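Local coordinates for protein trilobed Protease (Pyrococcus furiosus, PDB 2GOP) that forms a seven-bladed beta-propeller with open Velcro topology, a domain of the trilobed protease that probably controls substrate access to the catalytic part, at residues I177-N186 / Y220-I229; I100-S108 / L118-R126. One frame throughout, in Å; residues are numbered along the deposited sequence.

Interaction 1 (I177-N186 / Y220-I229); sequences IWHRDKIVVN and YAVDSDGERI
His179 and Ser224 meet at the centre of this contact, where ND1 of the imidazole and Ser224 OG share a 2.6 Å hydrogen bond, the oxygen sitting at the ring edge and in its plane. With CG anti to the backbone N (chi1 -176°), the ring is carried over Ile229, whose CD1 stands 3.9 Å from the centroid of the His179 ring in a CH-pi contact. A hydrogen bond in the plane and a methyl over one face together limit how the imidazole can turn.

At one end, Asn186 grips the backbone of Ala221 twice. Its ND2 lies 3.0 Å from Ala221 O, on a lone pair of that carbonyl, while Ala221 N reaches Asn186 OD1 in a nearly straight bond (165°) from above the amide carbonyl plane; ND2 is also bonded to Ser175 OG. A leucine in its place would probably leave both the N-H and the carbonyl of Ala221 without their mates. Alongside, Val184 CG1 packs at 3.6 Å on Ala221 CB.

At the other end, Arg180 NH2 forms a salt bridge of 3.1 Å with Glu227 OE2, and the oxygen lies almost in the guanidinium plane. Gly226 CA covers one face of that group, so that a side chain there would collide with it; NH1 turns to Glu113.

A second shell shapes these partners: Ser224 OG accepts from Gly226 N in an ST turn, Asp225 OD1 takes the N-H groups of Glu227 and Arg228, and a type II' turn presents Arg180.

The strands 175-179 and 219-224 each begin a four-stranded propeller blade. Trp178 and Ile183 pack against strand 117-123 of the preceding blade, while Asp223 bonds to Ile270 of the following one.

Interaction 2 (I100-S108 / L118-R126); sequences ILEAKNIRS and LLIVGFKRR
Asn105 to Ser108 run antiparallel to Val121 to Phe123, and two classic beta bulges let single carbonyls serve paired donors: Phe123 O receives Lys104 N at 2.9 Å and Asn105 N more weakly, and Val121 O is shared by Arg107 N and Ser108 N. Gly122 fits opposite Ile106 where a CB would clash with Asn105 O.

Ile120 carries the apolar part. Its CD1 meets Leu101 CD2 tip to tip at 3.8 Å, and its CG2 lies 3.7 Å from Ile106 CD1, whose chain slants across it. Further along, Ile100 CD1 touches Leu118 CD2 at 3.9 Å.

On the sheet face of Val121, the Ser108 hydroxyl sits between its own backbone N and carbonyl carbon (chi1 57°), which lays OG 3.3 Å from Val121 CB and lets a water bridge it to Leu119 O. Phe123 lies side by side with Asn105, both pointing the same way.

At the exposed end, Arg125 crosses Glu102 at about a right angle, with Glu102 CB over one guanidinium face; the salt bridge from NH2 to Glu102 OE1 is long, and this carboxylate is held more closely by Lys99 and Lys82.

The chemistry thus implies a division of labour: aliphatic tips seal the seam between strand 96-103 and the next blade, backbone bonds fix the hairpin 105-123, and the charge pair at the rim is a long one whose carboxylate is shared with two lysines.

How the interactions relate
Interaction 2 joins the blade ending in strand 96-103 to the one starting at 105-111, and interaction 1 joins the blade starting at 175-179 to that starting at 219-224; they follow one another along the chain and around the propeller. Their centres are 19 Å apart, yet they touch through Leu119: Trp178 NE1 lies 3.3 Å from its CB, and Ile183 CD1 packs 3.9 Å from its CD1. Leu119 thus carries the packing on across the intervening seam. In an open Velcro propeller no strand is exchanged to close the ring, so seams between blades such as these probably matter for its cohesion.

Interaction 1 (I177-N186 / Y220-I229)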
loop_
_atom_site.group_PDB
_atom_site.type_symbol
_atom_site.label_atom_id
_atom_site.label_comp_id
_atom_site.label_asym_id
_atom_site.label_seq_id
_atom_site.Cartn_x
_atom_site.Cartn_y
_atom_site.Cartn_z
ATOM N N ILE A 177 5.131 -2.261 -18.227
ATOM C CA ILE A 177 4.682 -3.504 -18.845
ATOM C C ILE A 177 4.913 -3.439 -20.346
ATOM O O ILE A 177 5.009 -2.347 -20.916
ATOM C CB ILE A 177 3.172 -3.794 -18.571
ATOM C CG1 ILE A 177 2.295 -2.656 -19.096
ATOM C CG2 ILE A 177 2.899 -3.986 -17.058
ATOM C CD1 ILE A 177 0.843 -3.049 -19.276
ATOM N N TRP A 178 5.027 -4.604 -20.986
ATOM C CA TRP A 178 5.125 -4.655 -22.442
ATOM C C TRP A 178 3.766 -4.300 -23.041
ATOM O O TRP A 178 2.726 -4.698 -22.511
ATOM C CB TRP A 178 5.490 -6.057 -22.935
ATOM C CG TRP A 178 6.917 -6.464 -22.768
ATOM C CD1 TRP A 178 7.395 -7.401 -21.907
ATOM C CD2 TRP A 178 8.049 -5.981 -23.502
ATOM N NE1 TRP A 178 8.744 -7.515 -22.039
ATOM C CE2 TRP A 178 9.177 -6.660 -23.013
ATOM C CE3 TRP A 178 8.220 -5.034 -24.527
ATOM C CZ2 TRP A 178 10.467 -6.427 -23.503
ATOM C CZ3 TRP A 178 9.509 -4.804 -25.014
ATOM C CH2 TRP A 178 10.609 -5.499 -24.498
ATOM N N HIS A 179 3.790 -3.545 -24.138
ATOM C CA HIS A 179 2.636 -3.388 -25.013
ATOM C C HIS A 179 3.129 -3.635 -26.431
ATOM O O HIS A 179 3.598 -2.713 -27.111
ATOM C CB HIS A 179 2.004 -2.004 -24.890
ATOM C CG HIS A 179 0.764 -1.843 -25.717
ATOM N ND1 HIS A 179 -0.322 -2.694 -25.609
ATOM C CD2 HIS A 179 0.438 -0.936 -26.669
ATOM C CE1 HIS A 179 -1.256 -2.319 -26.465
ATOM N NE2 HIS A 179 -0.823 -1.250 -27.116
ATOM N N ARG A 180 3.009 -4.886 -26.860
ATOM C CA ARG A 180 3.732 -5.410 -28.028
ATOM C C ARG A 180 5.235 -5.122 -27.883
ATOM O O ARG A 180 5.821 -5.603 -26.923
ATOM C CB ARG A 180 3.103 -4.944 -29.335
ATOM C CG ARG A 180 1.666 -5.486 -29.507
ATOM C CD ARG A 180 1.289 -5.707 -30.958
ATOM N NE ARG A 180 -0.069 -6.245 -31.134
ATOM C CZ ARG A 180 -0.421 -7.526 -30.975
ATOM N NH1 ARG A 180 0.467 -8.443 -30.611
ATOM N NH2 ARG A 180 -1.681 -7.897 -31.178
ATOM N N ASP A 181 5.851 -4.349 -28.781
ATOM C CA ASP A 181 7.280 -4.044 -28.657
ATOM C C ASP A 181 7.569 -2.741 -27.918
ATOM O O ASP A 181 8.732 -2.347 -27.775
ATOM C CB ASP A 181 7.948 -4.041 -30.029
ATOM C CG ASP A 181 8.286 -5.443 -30.516
ATOM O OD1 ASP A 181 8.547 -6.352 -29.676
ATOM O OD2 ASP A 181 8.285 -5.628 -31.742
ATOM N N LYS A 182 6.519 -2.081 -27.432
ATOM C CA LYS A 182 6.677 -0.870 -26.653
ATOM C C LYS A 182 6.544 -1.178 -25.170
ATOM O O LYS A 182 6.085 -2.243 -24.775
ATOM C CB LYS A 182 5.642 0.172 -27.069
ATOM C CG LYS A 182 5.720 0.580 -28.515
ATOM C CD LYS A 182 4.895 1.826 -28.792
ATOM C CE LYS A 182 4.779 2.108 -30.293
ATOM N NZ LYS A 182 4.080 3.388 -30.599
ATOM N N ILE A 183 6.963 -0.234 -24.343
ATOM C CA ILE A 183 6.815 -0.367 -22.911
ATOM C C ILE A 183 5.910 0.758 -22.420
ATOM O O ILE A 183 6.115 1.940 -22.741
ATOM C CB ILE A 183 8.180 -0.338 -22.179
ATOM C CG1 ILE A 183 9.052 -1.520 -22.640
ATOM C CG2 ILE A 183 7.981 -0.434 -20.681
ATOM C CD1 ILE A 183 10.527 -1.254 -22.493
ATOM N N VAL A 184 4.890 0.374 -21.664
ATOM C CA VAL A 184 3.991 1.341 -21.042
ATOM C C VAL A 184 4.525 1.595 -19.641
ATOM O O VAL A 184 4.689 0.663 -18.870
ATOM C CB VAL A 184 2.566 0.789 -20.978
ATOM C CG1 VAL A 184 1.648 1.708 -20.146
ATOM C CG2 VAL A 184 2.041 0.588 -22.404
ATOM N N VAL A 185 4.781 2.857 -19.327
ATOM C CA VAL A 185 5.485 3.225 -18.110
ATOM C C VAL A 185 4.615 4.103 -17.228
ATOM O O VAL A 185 4.148 5.162 -17.661
ATOM C CB VAL A 185 6.790 3.957 -18.435
ATOM C CG1 VAL A 185 7.533 4.344 -17.156
ATOM C CG2 VAL A 185 7.679 3.077 -19.323
ATOM N N ASN A 186 4.416 3.641 -15.990
ATOM C CA ASN A 186 3.682 4.361 -14.962
ATOM C C ASN A 186 4.659 5.095 -14.053
ATOM O O ASN A 186 5.522 4.470 -13.453
ATOM C CB ASN A 186 2.857 3.392 -14.113
ATOM C CG ASN A 186 2.032 2.444 -14.946
ATOM O OD1 ASN A 186 1.199 2.878 -15.721
ATOM N ND2 ASN A 186 2.230 1.137 -14.758
ATOM N N TYR A 220 -3.176 3.102 -13.103
ATOM C CA TYR A 220 -1.940 2.772 -13.762
ATOM C C TYR A 220 -2.093 1.441 -14.500
ATOM O O TYR A 220 -2.977 0.645 -14.197
ATOM C CB TYR A 220 -0.793 2.754 -12.751
ATOM C CG TYR A 220 -0.998 1.822 -11.605
ATOM C CD1 TYR A 220 -0.586 0.495 -11.688
ATOM C CD2 TYR A 220 -1.600 2.259 -10.426
ATOM C CE1 TYR A 220 -0.777 -0.385 -10.621
ATOM C CE2 TYR A 220 -1.797 1.398 -9.366
ATOM C CZ TYR A 220 -1.382 0.075 -9.468
ATOM O OH TYR A 220 -1.563 -0.787 -8.414
ATOM N N ALA A 221 -1.256 1.244 -15.508
ATOM C CA ALA A 221 -1.357 0.097 -16.393
ATOM C C ALA A 221 -0.800 -1.142 -15.705
ATOM O O ALA A 221 0.319 -1.111 -15.173
ATOM C CB ALA A 221 -0.591 0.394 -17.717
ATOM N N VAL A 222 -1.581 -2.223 -15.705
ATOM C CA VAL A 222 -1.160 -3.475 -15.071
ATOM C C VAL A 222 -0.944 -4.632 -16.045
ATOM O O VAL A 222 -0.285 -5.593 -15.683
ATOM C CB VAL A 222 -2.134 -3.928 -13.951
ATOM C CG1 VAL A 222 -2.040 -2.986 -12.753
ATOM C CG2 VAL A 222 -3.579 -4.036 -14.478
ATOM N N ASP A 223 -1.500 -4.557 -17.258
ATOM C CA ASP A 223 -1.355 -5.640 -18.239
ATOM C C ASP A 223 -1.782 -5.174 -19.614
ATOM O O ASP A 223 -2.467 -4.176 -19.741
ATOM C CB ASP A 223 -2.210 -6.854 -17.831
ATOM C CG ASP A 223 -1.734 -8.154 -18.451
ATOM O OD1 ASP A 223 -0.640 -8.168 -19.071
ATOM O OD2 ASP A 223 -2.465 -9.165 -18.321
ATOM N N SER A 224 -1.384 -5.918 -20.638
ATOM C CA SER A 224 -1.808 -5.654 -22.008
ATOM C C SER A 224 -1.919 -6.984 -22.748
ATOM O O SER A 224 -1.133 -7.889 -22.490
ATOM C CB SER A 224 -0.779 -4.765 -22.721
ATOM O OG SER A 224 -1.040 -4.703 -24.116
ATOM N N ASP A 225 -2.888 -7.097 -23.659
ATOM C CA ASP A 225 -2.955 -8.252 -24.568
ATOM C C ASP A 225 -2.416 -7.950 -25.980
ATOM O O ASP A 225 -2.631 -8.731 -26.907
ATOM C CB ASP A 225 -4.387 -8.831 -24.634
ATOM C CG ASP A 225 -5.417 -7.858 -25.204
ATOM O OD1 ASP A 225 -5.056 -6.798 -25.772
ATOM O OD2 ASP A 225 -6.620 -8.176 -25.066
ATOM N N GLY A 226 -1.715 -6.827 -26.133
ATOM C CA GLY A 226 -1.192 -6.398 -27.428
ATOM C C GLY A 226 -2.059 -5.364 -28.121
ATOM O O GLY A 226 -1.597 -4.671 -29.028
ATOM N N GLU A 227 -3.313 -5.267 -27.689
ATOM C CA GLU A 227 -4.285 -4.355 -28.266
ATOM C C GLU A 227 -4.904 -3.485 -27.179
ATOM O O GLU A 227 -4.837 -2.250 -27.242
ATOM C CB GLU A 227 -5.356 -5.147 -29.016
ATOM C CG GLU A 227 -4.826 -5.923 -30.228
ATOM C CD GLU A 227 -4.176 -5.017 -31.287
ATOM O OE1 GLU A 227 -4.495 -3.813 -31.325
ATOM O OE2 GLU A 227 -3.353 -5.512 -32.090
ATOM N N ARG A 228 -5.480 -4.142 -26.175
ATOM C CA ARG A 228 -6.131 -3.468 -25.054
ATOM C C ARG A 228 -5.189 -3.376 -23.872
ATOM O O ARG A 228 -4.450 -4.305 -23.593
ATOM C CB ARG A 228 -7.397 -4.217 -24.628
ATOM C CG ARG A 228 -8.573 -4.006 -25.565
ATOM C CD ARG A 228 -9.809 -4.737 -25.087
ATOM N NE ARG A 228 -10.882 -4.638 -26.074
ATOM C CZ ARG A 228 -12.063 -5.249 -25.980
ATOM N NH1 ARG A 228 -12.355 -6.022 -24.931
ATOM N NH2 ARG A 228 -12.955 -5.090 -26.951
ATOM N N ILE A 229 -5.229 -2.247 -23.182
ATOM C CA ILE A 229 -4.421 -2.028 -21.996
ATOM C C ILE A 229 -5.346 -2.057 -20.786
ATOM O O ILE A 229 -6.398 -1.402 -20.764
ATOM C CB ILE A 229 -3.625 -0.705 -22.086
ATOM C CG1 ILE A 229 -2.567 -0.825 -23.189
ATOM C CG2 ILE A 229 -2.948 -0.379 -20.761
ATOM C CD1 ILE A 229 -1.909 0.530 -23.650
#

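Interaction 2 (I100-S108 / L118-R126)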
loop_
_atom_site.group_PDB
_atom_site.type_symbol
_atom_site.label_atom_id
_atom_site.label_comp_id
_atom_site.label_asym_id
_atom_site.label_seq_id
_atom_site.Cartn_x
_atom_site.Cartn_y
_atom_site.Cartn_z
ATOM N N ILE A 100 22.099 -13.392 -15.957
ATOM C CA ILE A 100 22.158 -12.353 -16.991
ATOM C C ILE A 100 22.227 -10.927 -16.448
ATOM O O ILE A 100 22.581 -10.008 -17.183
ATOM C CB ILE A 100 20.993 -12.465 -17.986
ATOM C CG1 ILE A 100 19.649 -12.141 -17.316
ATOM C CG2 ILE A 100 20.991 -13.837 -18.612
ATOM C CD1 ILE A 100 18.521 -11.781 -18.303
ATOM N N LEU A 101 21.917 -10.744 -15.170
ATOM C CA LEU A 101 21.862 -9.416 -14.579
ATOM C C LEU A 101 21.944 -9.480 -13.064
ATOM O O LEU A 101 21.492 -10.434 -12.448
ATOM C CB LEU A 101 20.553 -8.725 -14.971
ATOM C CG LEU A 101 20.372 -7.289 -14.472
ATOM C CD1 LEU A 101 20.971 -6.327 -15.488
ATOM C CD2 LEU A 101 18.910 -7.006 -14.211
ATOM N N GLU A 102 22.515 -8.430 -12.489
ATOM C CA GLU A 102 22.600 -8.240 -11.053
ATOM C C GLU A 102 21.964 -6.899 -10.687
ATOM O O GLU A 102 22.200 -5.884 -11.352
ATOM C CB GLU A 102 24.070 -8.250 -10.628
ATOM C CG GLU A 102 24.293 -8.625 -9.183
ATOM C CD GLU A 102 25.758 -8.848 -8.855
ATOM O OE1 GLU A 102 26.515 -9.282 -9.751
ATOM O OE2 GLU A 102 26.148 -8.597 -7.694
ATOM N N ALA A 103 21.156 -6.896 -9.634
ATOM C CA ALA A 103 20.541 -5.665 -9.144
ATOM C C ALA A 103 20.279 -5.761 -7.651
ATOM O O ALA A 103 20.278 -6.843 -7.086
ATOM C CB ALA A 103 19.249 -5.377 -9.892
ATOM N N LYS A 104 20.043 -4.615 -7.025
ATOM C CA LYS A 104 19.776 -4.553 -5.596
ATOM C C LYS A 104 18.443 -5.233 -5.321
ATOM O O LYS A 104 18.355 -6.142 -4.500
ATOM C CB LYS A 104 19.749 -3.090 -5.136
ATOM C CG LYS A 104 19.884 -2.867 -3.640
ATOM C CD LYS A 104 19.828 -1.364 -3.328
ATOM C CE LYS A 104 20.188 -1.039 -1.871
ATOM N NZ LYS A 104 21.656 -0.867 -1.638
ATOM N N ASN A 105 17.414 -4.791 -6.036
ATOM C CA ASN A 105 16.067 -5.311 -5.880
ATOM C C ASN A 105 15.375 -5.419 -7.245
ATOM O O ASN A 105 15.634 -4.623 -8.140
ATOM C CB ASN A 105 15.282 -4.379 -4.952
ATOM C CG ASN A 105 13.955 -4.968 -4.510
ATOM O OD1 ASN A 105 12.890 -4.427 -4.815
ATOM N ND2 ASN A 105 14.013 -6.085 -3.789
ATOM N N ILE A 106 14.496 -6.404 -7.390
ATOM C CA ILE A 106 13.710 -6.601 -8.611
ATOM C C ILE A 106 12.219 -6.387 -8.323
ATOM O O ILE A 106 11.680 -6.965 -7.381
ATOM C CB ILE A 106 13.941 -8.013 -9.186
ATOM C CG1 ILE A 106 15.427 -8.200 -9.541
ATOM C CG2 ILE A 106 13.005 -8.288 -10.384
ATOM C CD1 ILE A 106 15.966 -7.306 -10.669
ATOM N N ARG A 107 11.573 -5.540 -9.122
ATOM C CA ARG A 107 10.138 -5.270 -8.994
ATOM C C ARG A 107 9.320 -6.163 -9.926
ATOM O O ARG A 107 8.291 -6.696 -9.528
ATOM C CB ARG A 107 9.828 -3.799 -9.297
ATOM C CG ARG A 107 8.400 -3.384 -8.961
ATOM C CD ARG A 107 8.012 -2.087 -9.632
ATOM N NE ARG A 107 6.851 -1.457 -8.995
ATOM C CZ ARG A 107 6.901 -0.625 -7.949
ATOM N NH1 ARG A 107 8.063 -0.311 -7.367
ATOM N NH2 ARG A 107 5.772 -0.101 -7.471
ATOM N N SER A 108 9.749 -6.299 -11.173
ATOM C CA SER A 108 9.021 -7.140 -12.128
ATOM C C SER A 108 9.933 -7.768 -13.161
ATOM O O SER A 108 11.048 -7.294 -13.412
ATOM C CB SER A 108 7.943 -6.342 -12.843
ATOM O OG SER A 108 8.513 -5.220 -13.487
ATOM N N LEU A 118 13.257 -9.563 -22.786
ATOM C CA LEU A 118 12.879 -9.675 -21.392
ATOM C C LEU A 118 12.927 -8.283 -20.732
ATOM O O LEU A 118 13.953 -7.587 -20.798
ATOM C CB LEU A 118 13.844 -10.654 -20.728
ATOM C CG LEU A 118 13.586 -11.211 -19.332
ATOM C CD1 LEU A 118 12.208 -11.867 -19.215
ATOM C CD2 LEU A 118 14.712 -12.193 -18.990
ATOM N N LEU A 119 11.803 -7.862 -20.146
ATOM C CA LEU A 119 11.718 -6.588 -19.424
ATOM C C LEU A 119 11.948 -6.827 -17.939
ATOM O O LEU A 119 11.199 -7.568 -17.299
ATOM C CB LEU A 119 10.354 -5.922 -19.607
ATOM C CG LEU A 119 10.155 -4.598 -18.829
ATOM C CD1 LEU A 119 11.136 -3.527 -19.330
ATOM C CD2 LEU A 119 8.704 -4.112 -18.902
ATOM N N ILE A 120 12.989 -6.187 -17.408
ATOM C CA ILE A 120 13.311 -6.221 -15.989
ATOM C C ILE A 120 13.164 -4.816 -15.417
ATOM O O ILE A 120 13.743 -3.854 -15.938
ATOM C CB ILE A 120 14.769 -6.688 -15.757
ATOM C CG1 ILE A 120 15.031 -8.028 -16.467
ATOM C CG2 ILE A 120 15.070 -6.809 -14.255
ATOM C CD1 ILE A 120 16.465 -8.247 -16.811
ATOM N N VAL A 121 12.390 -4.699 -14.339
ATOM C CA VAL A 121 12.270 -3.440 -13.612
ATOM C C VAL A 121 12.744 -3.635 -12.160
ATOM O O VAL A 121 12.389 -4.607 -11.494
ATOM C CB VAL A 121 10.833 -2.863 -13.681
ATOM C CG1 VAL A 121 10.767 -1.514 -12.993
ATOM C CG2 VAL A 121 10.378 -2.755 -15.140
ATOM N N GLY A 122 13.577 -2.719 -11.693
ATOM C CA GLY A 122 14.192 -2.864 -10.392
ATOM C C GLY A 122 15.056 -1.689 -10.000
ATOM O O GLY A 122 14.919 -0.585 -10.542
ATOM N N PHE A 123 15.937 -1.935 -9.038
ATOM C CA PHE A 123 16.766 -0.895 -8.450
ATOM C C PHE A 123 18.225 -1.279 -8.554
ATOM O O PHE A 123 18.628 -2.376 -8.157
ATOM C CB PHE A 123 16.346 -0.666 -7.008
ATOM C CG PHE A 123 14.964 -0.113 -6.891
ATOM C CD1 PHE A 123 13.862 -0.964 -6.858
ATOM C CD2 PHE A 123 14.753 1.258 -6.882
ATOM C CE1 PHE A 123 12.580 -0.459 -6.784
ATOM C CE2 PHE A 123 13.474 1.776 -6.799
ATOM C CZ PHE A 123 12.385 0.916 -6.744
ATOM N N LYS A 124 19.005 -0.359 -9.107
ATOM C CA LYS A 124 20.365 -0.640 -9.549
ATOM C C LYS A 124 21.263 -0.895 -8.351
ATOM O O LYS A 124 20.997 -0.410 -7.243
ATOM C CB LYS A 124 20.903 0.546 -10.359
ATOM C CG LYS A 124 21.713 0.187 -11.583
ATOM C CD LYS A 124 21.832 1.402 -12.473
ATOM C CE LYS A 124 22.632 1.120 -13.720
ATOM N NZ LYS A 124 22.422 2.205 -14.724
ATOM N N ARG A 125 22.328 -1.655 -8.586
ATOM C CA ARG A 125 23.282 -1.991 -7.538
ATOM C C ARG A 125 24.546 -1.130 -7.645
ATOM O O ARG A 125 24.981 -0.776 -8.747
ATOM C CB ARG A 125 23.609 -3.495 -7.562
ATOM C CG ARG A 125 24.438 -3.994 -8.755
ATOM C CD ARG A 125 25.942 -3.933 -8.489
ATOM N NE ARG A 125 26.683 -5.000 -9.164
ATOM C CZ ARG A 125 26.978 -5.027 -10.464
ATOM N NH1 ARG A 125 26.594 -4.046 -11.276
ATOM N NH2 ARG A 125 27.663 -6.054 -10.959
ATOM N N ARG A 126 25.106 -0.790 -6.484
ATOM C CA ARG A 126 26.348 -0.013 -6.383
ATOM C C ARG A 126 27.542 -0.714 -7.037
ATOM O O ARG A 126 27.639 -1.941 -7.008
ATOM C CB ARG A 126 26.684 0.269 -4.907
ATOM C CG ARG A 126 26.843 -0.990 -4.047
ATOM C CD ARG A 126 27.478 -0.699 -2.698
ATOM N NE ARG A 126 26.537 -0.091 -1.757
ATOM C CZ ARG A 126 26.755 0.045 -0.448
ATOM N NH1 ARG A 126 27.886 -0.386 0.109
ATOM N NH2 ARG A 126 25.828 0.614 0.316
HETATM O O HOH W 1 8.972 -6.248 -16.041
#